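Side-chain contact in MmcR (Streptomyces lavendulae, PDB 3GWZ), which methylates a hydroxyl on the quinone ring of demethylated mitomycins, using S-adenosyl-L-methionine as donor, to give mitomycins A and B: residues 296-299 and 300-303. Numbering follows the deposited sequence.
Sequences AMKP and DSRL
K298 and S301 close a type I beta turn between helix 283-296 and strand 302-308: S301 N donates to K298 O at 2.7 Å. The serine side chain ties the same two residues a second time. Its OG takes the backbone N-H of K298 at 2.9 Å, in a rather bent bond (144°). Chi1 of -72° sets this hydroxyl beside its own backbone N, facing K298. OG also bonds A269 O, so the buried hydroxyl also reaches the loop before strand 271-275.

M297, a selenomethionine just before the turn, runs past S301 toward L303. Its chain bends at chi3 (68°), which brings CE within 3.5 Å of S301 O. SE lies 4.1 Å from L303 CB, and the two side chains cross at about a right angle. Y272 and L348 touch both residues.

On the outer side, K298 CB packs against D300 OD1 at 3.5 Å. K298 NZ stays 4.1 Å from D300 OD2 and makes its salt bridge with D270. R302 NH1 donates to S301 O at 3.0 Å; the oxygen lies close to the guanidinium plane, but NH1 stands above the plane of the carbonyl. The paired K298-S301 bonds imply a firmly held helix-to-strand reversal in the Rossmann-like methyltransferase domain.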
loop_
_atom_site.group_PDB
_atom_site.type_symbol
_atom_site.label_atom_id
_atom_site.label_comp_id
_atom_site.label_asym_id
_atom_site.label_seq_id
_atom_site.Cartn_x
_atom_site.Cartn_y
_atom_site.Cartn_z
ATOM N N ALA A 296 8.408 -4.468 44.286
ATOM C CA ALA A 296 7.164 -5.056 43.802
ATOM C C ALA A 296 7.286 -6.564 43.609
ATOM O O ALA A 296 6.284 -7.261 43.445
ATOM C CB ALA A 296 6.741 -4.397 42.486
HETATM N N MSE A 297 8.513 -7.066 43.611
HETATM C CA MSE A 297 8.746 -8.466 43.281
HETATM C C MSE A 297 8.506 -9.408 44.460
HETATM O O MSE A 297 8.822 -9.086 45.606
HETATM C CB MSE A 297 10.161 -8.662 42.734
HETATM C CG MSE A 297 10.353 -8.061 41.342
HETATM SE SE MSE A 297 12.198 -8.085 40.745
HETATM C CE MSE A 297 12.397 -10.006 40.537
ATOM N N LYS A 298 7.938 -10.572 44.162
ATOM C CA LYS A 298 7.861 -11.652 45.136
ATOM C C LYS A 298 9.181 -12.405 45.121
ATOM O O LYS A 298 9.912 -12.366 44.130
ATOM C CB LYS A 298 6.717 -12.609 44.790
ATOM C CG LYS A 298 5.353 -11.955 44.764
ATOM C CD LYS A 298 4.268 -12.955 44.399
ATOM C CE LYS A 298 4.556 -13.632 43.073
ATOM N NZ LYS A 298 3.366 -14.364 42.558
ATOM N N PRO A 299 9.497 -13.101 46.218
ATOM C CA PRO A 299 10.755 -13.850 46.273
ATOM C C PRO A 299 10.953 -14.735 45.043
ATOM O O PRO A 299 12.083 -14.935 44.600
ATOM C CB PRO A 299 10.588 -14.711 47.528
ATOM C CG PRO A 299 9.696 -13.892 48.407
ATOM C CD PRO A 299 8.741 -13.181 47.482
ATOM N N ASP A 300 9.858 -15.252 44.501
ATOM C CA ASP A 300 9.915 -16.163 43.363
ATOM C C ASP A 300 9.786 -15.428 42.018
ATOM O O ASP A 300 9.897 -16.034 40.956
ATOM C CB ASP A 300 8.831 -17.242 43.487
ATOM C CG ASP A 300 7.495 -16.688 43.993
ATOM O OD1 ASP A 300 7.473 -16.025 45.057
ATOM O OD2 ASP A 300 6.455 -16.935 43.338
ATOM N N SER A 301 9.557 -14.121 42.071
ATOM C CA SER A 301 9.397 -13.335 40.851
ATOM C C SER A 301 10.685 -13.281 40.043
ATOM O O SER A 301 11.779 -13.451 40.583
ATOM C CB SER A 301 8.945 -11.911 41.179
ATOM O OG SER A 301 7.601 -11.902 41.615
ATOM N N ARG A 302 10.550 -13.046 38.741
ATOM C CA ARG A 302 11.709 -12.832 37.892
ATOM C C ARG A 302 11.575 -11.515 37.129
ATOM O O ARG A 302 10.470 -11.109 36.764
ATOM C CB ARG A 302 11.900 -14.006 36.924
ATOM C CG ARG A 302 12.346 -15.310 37.591
ATOM C CD ARG A 302 13.668 -15.121 38.321
ATOM N NE ARG A 302 14.194 -16.368 38.876
ATOM C CZ ARG A 302 14.065 -16.742 40.145
ATOM N NH1 ARG A 302 13.412 -15.973 41.010
ATOM N NH2 ARG A 302 14.588 -17.894 40.550
ATOM N N LEU A 303 12.701 -10.840 36.919
ATOM C CA LEU A 303 12.736 -9.638 36.095
ATOM C C LEU A 303 13.584 -9.925 34.870
ATOM O O LEU A 303 14.690 -10.465 34.994
ATOM C CB LEU A 303 13.342 -8.466 36.871
ATOM C CG LEU A 303 13.748 -7.234 36.052
ATOM C CD1 LEU A 303 12.538 -6.618 35.368
ATOM C CD2 LEU A 303 14.426 -6.202 36.950
HETATM O O HOH W 1 13.052 -12.811 42.895
#